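Local atomic coordinates of putative isomerase (Streptomyces coelicolor A3, PDB entry 2OQH), a protein that probably dehydrates D-glucarate to 5-dehydro-4-deoxy-D-glucarate, as an acid-sugar enzyme of the enolase superfamily. Residues A[117-131]-A[311-325]. Residues are numbered along the deposited sequence; the frame is centred on the assembly and turned at random.
Sequences TDLLGGAVRDEVPIT and AVVSSTPVLSRAIDS. With SO4 (sulfate ion), chain E.
The guanidinium of R125 carries L319 O over the centre of one face, while V313, T316 and P317 carbonyls and a sulfate ion, probably from the crystallisation liquor, line its edge. It thus gathers carbonyls from the last part of helix 303-315 and the turn after it, where, in the TIM-barrel domain of this enolase-superfamily protein, the chain heads for strand 323-324, which pairs in parallel with the first barrel strand, 127-134. R125 NH1 bonds T316 O at 2.7 Å, near the guanidinium plane but well above that of the carbonyl, and V313 O more weakly; L319 N reaches T316 O from the opposite face, within the type I turn 316-319. R125 NH2 bonds P317 O at 2.9 Å, and R125 NE makes a hydrogen bond of 3.0 Å to sulfate O3. A bend at chi3 (63°) turns the guanidinium of R125 toward the carbonyls of V313 and T316. Beside it, S314 O receives V124 N at 2.7 Å in a nearly straight bond, and S314 OG, held anti to its own N (chi1 180°), gives its proton to R125 O. The backbone carbonyl and the side-chain hydroxyl of S314 thus both bond to 124-125. Farther along 117-131, V128 CG2 packs on V313 CG1 at 3.7 Å and V128 CG1 meets the CD1 end of I323. K281, from helix 277-289, bonds both L120 O and S315 OG, tying the two segments together from outside. Along the strands P129 O accepts I323 N, and I323 O receives T131 N weakly; T131 OG1 gives a second bond to I323 O, 2.9 Å long, from well above the I323 carbonyl plane.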
# COMPACT_ATOMS: atom_id res chain seq x y z
N THR A 117 7.68 -14.26 6.13
CA THR A 117 7.69 -13.57 7.41
C THR A 117 8.91 -13.98 8.24
O THR A 117 9.59 -13.13 8.82
CB THR A 117 6.43 -13.88 8.22
OG1 THR A 117 5.28 -13.46 7.48
CG2 THR A 117 6.47 -13.17 9.57
N ASP A 118 9.17 -15.28 8.30
CA ASP A 118 10.31 -15.78 9.06
C ASP A 118 11.64 -15.41 8.42
O ASP A 118 12.67 -15.42 9.08
CB ASP A 118 10.23 -17.31 9.23
CG ASP A 118 9.38 -17.73 10.41
OD1 ASP A 118 9.11 -16.87 11.29
OD2 ASP A 118 8.99 -18.92 10.48
N LEU A 119 11.63 -15.10 7.13
CA LEU A 119 12.86 -14.71 6.47
C LEU A 119 13.10 -13.20 6.66
O LEU A 119 14.17 -12.69 6.35
CB LEU A 119 12.82 -15.08 4.99
CG LEU A 119 12.79 -16.59 4.71
CD1 LEU A 119 12.68 -16.86 3.21
CD2 LEU A 119 14.04 -17.25 5.28
N LEU A 120 12.09 -12.51 7.19
CA LEU A 120 12.18 -11.07 7.42
C LEU A 120 12.34 -10.71 8.90
O LEU A 120 12.22 -9.54 9.28
CB LEU A 120 10.93 -10.37 6.87
CG LEU A 120 10.66 -10.47 5.36
CD1 LEU A 120 9.31 -9.85 5.04
CD2 LEU A 120 11.77 -9.79 4.58
N GLY A 121 12.62 -11.70 9.74
CA GLY A 121 12.79 -11.43 11.16
C GLY A 121 11.76 -12.09 12.06
O GLY A 121 11.85 -12.00 13.28
N GLY A 122 10.78 -12.75 11.47
CA GLY A 122 9.77 -13.40 12.28
C GLY A 122 8.65 -12.47 12.70
O GLY A 122 8.81 -11.25 12.75
N ALA A 123 7.52 -13.07 13.04
CA ALA A 123 6.34 -12.33 13.44
C ALA A 123 6.44 -11.68 14.81
O ALA A 123 6.98 -12.26 15.75
CB ALA A 123 5.13 -13.26 13.41
N VAL A 124 5.92 -10.46 14.90
CA VAL A 124 5.86 -9.71 16.15
C VAL A 124 4.38 -9.46 16.39
O VAL A 124 3.97 -9.02 17.46
CB VAL A 124 6.62 -8.36 16.09
CG1 VAL A 124 8.11 -8.61 16.08
CG2 VAL A 124 6.20 -7.57 14.85
N ARG A 125 3.58 -9.74 15.36
CA ARG A 125 2.13 -9.62 15.41
C ARG A 125 1.56 -10.57 14.36
O ARG A 125 2.17 -10.80 13.32
CB ARG A 125 1.68 -8.17 15.14
CG ARG A 125 1.97 -7.63 13.74
CD ARG A 125 1.36 -6.23 13.60
NE ARG A 125 1.96 -5.26 14.52
CZ ARG A 125 3.17 -4.72 14.37
NH1 ARG A 125 3.91 -5.05 13.32
NH2 ARG A 125 3.63 -3.85 15.25
N ASP A 126 0.39 -11.15 14.63
CA ASP A 126 -0.22 -12.10 13.69
C ASP A 126 -1.47 -11.56 13.00
O ASP A 126 -1.92 -12.14 12.00
CB ASP A 126 -0.54 -13.41 14.41
CG ASP A 126 -1.56 -13.24 15.51
OD1 ASP A 126 -1.45 -12.25 16.28
OD2 ASP A 126 -2.47 -14.09 15.63
N GLU A 127 -2.01 -10.47 13.52
CA GLU A 127 -3.20 -9.85 12.95
C GLU A 127 -2.88 -8.43 12.50
O GLU A 127 -2.24 -7.67 13.22
CB GLU A 127 -4.32 -9.82 13.98
CG GLU A 127 -4.89 -11.20 14.31
CD GLU A 127 -5.44 -11.90 13.08
OE1 GLU A 127 -6.22 -11.26 12.33
OE2 GLU A 127 -5.11 -13.08 12.86
N VAL A 128 -3.35 -8.09 11.30
CA VAL A 128 -3.10 -6.77 10.73
C VAL A 128 -4.37 -5.96 10.49
O VAL A 128 -5.08 -6.20 9.52
CB VAL A 128 -2.37 -6.88 9.39
CG1 VAL A 128 -2.13 -5.50 8.82
CG2 VAL A 128 -1.07 -7.63 9.57
N PRO A 129 -4.63 -4.96 11.35
CA PRO A 129 -5.82 -4.11 11.21
C PRO A 129 -5.78 -3.29 9.91
O PRO A 129 -4.70 -2.87 9.46
CB PRO A 129 -5.74 -3.20 12.44
CG PRO A 129 -4.95 -4.01 13.42
CD PRO A 129 -3.88 -4.61 12.56
N ILE A 130 -6.94 -3.07 9.30
CA ILE A 130 -6.98 -2.28 8.07
C ILE A 130 -7.92 -1.09 8.23
O ILE A 130 -8.68 -1.02 9.20
CB ILE A 130 -7.40 -3.12 6.84
CG1 ILE A 130 -8.82 -3.67 7.02
CG2 ILE A 130 -6.41 -4.26 6.65
CD1 ILE A 130 -9.36 -4.33 5.79
N THR A 131 -7.85 -0.18 7.28
CA THR A 131 -8.64 1.05 7.30
C THR A 131 -9.79 1.08 6.31
O THR A 131 -9.70 0.53 5.21
CB THR A 131 -7.73 2.25 6.99
OG1 THR A 131 -6.57 2.18 7.83
CG2 THR A 131 -8.46 3.56 7.22
N ALA A 311 3.28 -9.96 5.30
CA ALA A 311 4.53 -10.52 5.81
C ALA A 311 5.40 -9.39 6.35
O ALA A 311 6.05 -9.53 7.38
CB ALA A 311 5.27 -11.27 4.70
N VAL A 312 5.39 -8.26 5.65
CA VAL A 312 6.19 -7.13 6.08
C VAL A 312 5.65 -6.58 7.40
O VAL A 312 6.40 -6.42 8.36
CB VAL A 312 6.22 -6.03 5.02
CG1 VAL A 312 6.98 -4.82 5.54
CG2 VAL A 312 6.90 -6.57 3.76
N VAL A 313 4.35 -6.31 7.45
CA VAL A 313 3.75 -5.77 8.67
C VAL A 313 3.99 -6.71 9.85
O VAL A 313 4.39 -6.27 10.94
CB VAL A 313 2.23 -5.56 8.51
CG1 VAL A 313 1.62 -5.14 9.84
CG2 VAL A 313 1.96 -4.50 7.44
N SER A 314 3.75 -7.99 9.63
CA SER A 314 3.90 -9.02 10.65
C SER A 314 5.29 -9.04 11.30
O SER A 314 5.42 -9.27 12.50
CB SER A 314 3.59 -10.39 10.04
OG SER A 314 3.73 -11.43 10.99
N SER A 315 6.33 -8.80 10.50
CA SER A 315 7.70 -8.83 11.02
C SER A 315 8.28 -7.46 11.36
O SER A 315 9.45 -7.36 11.74
CB SER A 315 8.61 -9.51 9.99
OG SER A 315 8.63 -8.78 8.78
N THR A 316 7.48 -6.42 11.24
CA THR A 316 7.98 -5.06 11.47
C THR A 316 7.31 -4.30 12.62
O THR A 316 6.18 -3.83 12.50
CB THR A 316 7.86 -4.25 10.16
OG1 THR A 316 8.44 -5.00 9.08
CG2 THR A 316 8.57 -2.91 10.29
N PRO A 317 8.03 -4.15 13.74
CA PRO A 317 7.51 -3.45 14.92
C PRO A 317 6.83 -2.09 14.68
O PRO A 317 5.72 -1.87 15.14
CB PRO A 317 8.75 -3.33 15.81
CG PRO A 317 9.44 -4.63 15.56
CD PRO A 317 9.36 -4.73 14.03
N VAL A 318 7.49 -1.18 13.96
CA VAL A 318 6.93 0.14 13.73
C VAL A 318 5.59 0.19 12.96
O VAL A 318 4.86 1.18 13.04
CB VAL A 318 7.96 1.06 13.03
CG1 VAL A 318 8.13 0.65 11.57
CG2 VAL A 318 7.53 2.51 13.15
N LEU A 319 5.27 -0.87 12.23
CA LEU A 319 4.00 -0.90 11.50
C LEU A 319 2.89 -1.37 12.43
O LEU A 319 2.27 -2.42 12.22
CB LEU A 319 4.13 -1.81 10.28
CG LEU A 319 5.00 -1.21 9.17
CD1 LEU A 319 5.34 -2.25 8.12
CD2 LEU A 319 4.27 -0.03 8.55
N SER A 320 2.63 -0.57 13.46
CA SER A 320 1.63 -0.89 14.47
C SER A 320 0.27 -0.24 14.27
O SER A 320 -0.59 -0.31 15.14
CB SER A 320 2.16 -0.48 15.84
OG SER A 320 2.41 0.92 15.85
N ARG A 321 0.07 0.40 13.12
CA ARG A 321 -1.18 1.09 12.84
C ARG A 321 -2.08 0.28 11.92
O ARG A 321 -1.65 -0.71 11.33
CB ARG A 321 -0.88 2.43 12.18
CG ARG A 321 -0.03 3.37 13.02
CD ARG A 321 0.70 4.37 12.13
NE ARG A 321 1.52 5.31 12.90
CZ ARG A 321 1.12 6.53 13.26
NH1 ARG A 321 -0.09 6.97 12.92
NH2 ARG A 321 1.94 7.32 13.95
N ALA A 322 -3.33 0.70 11.80
CA ALA A 322 -4.25 0.03 10.89
C ALA A 322 -3.80 0.50 9.52
O ALA A 322 -3.87 1.69 9.23
CB ALA A 322 -5.68 0.46 11.16
N ILE A 323 -3.34 -0.42 8.67
CA ILE A 323 -2.86 -0.05 7.34
C ILE A 323 -3.98 0.27 6.37
O ILE A 323 -5.14 -0.06 6.61
CB ILE A 323 -2.02 -1.18 6.70
CG1 ILE A 323 -2.92 -2.38 6.40
CG2 ILE A 323 -0.88 -1.58 7.64
CD1 ILE A 323 -2.24 -3.49 5.59
N ASP A 324 -3.62 0.93 5.27
CA ASP A 324 -4.57 1.25 4.21
C ASP A 324 -4.63 -0.02 3.38
O ASP A 324 -3.60 -0.62 3.07
CB ASP A 324 -4.06 2.39 3.33
CG ASP A 324 -4.36 3.76 3.91
OD1 ASP A 324 -5.10 3.83 4.92
OD2 ASP A 324 -3.88 4.77 3.35
N SER A 325 -5.83 -0.45 3.02
CA SER A 325 -5.96 -1.66 2.23
C SER A 325 -7.30 -1.70 1.55
O SER A 325 -8.34 -1.63 2.20
CB SER A 325 -5.80 -2.90 3.10
OG SER A 325 -6.07 -4.08 2.36
S SO4 E . 0.86 -4.18 17.93
O1 SO4 E . 0.87 -3.07 16.96
O2 SO4 E . 2.15 -4.22 18.65
O3 SO4 E . 0.66 -5.46 17.20
O4 SO4 E . -0.23 -3.99 18.90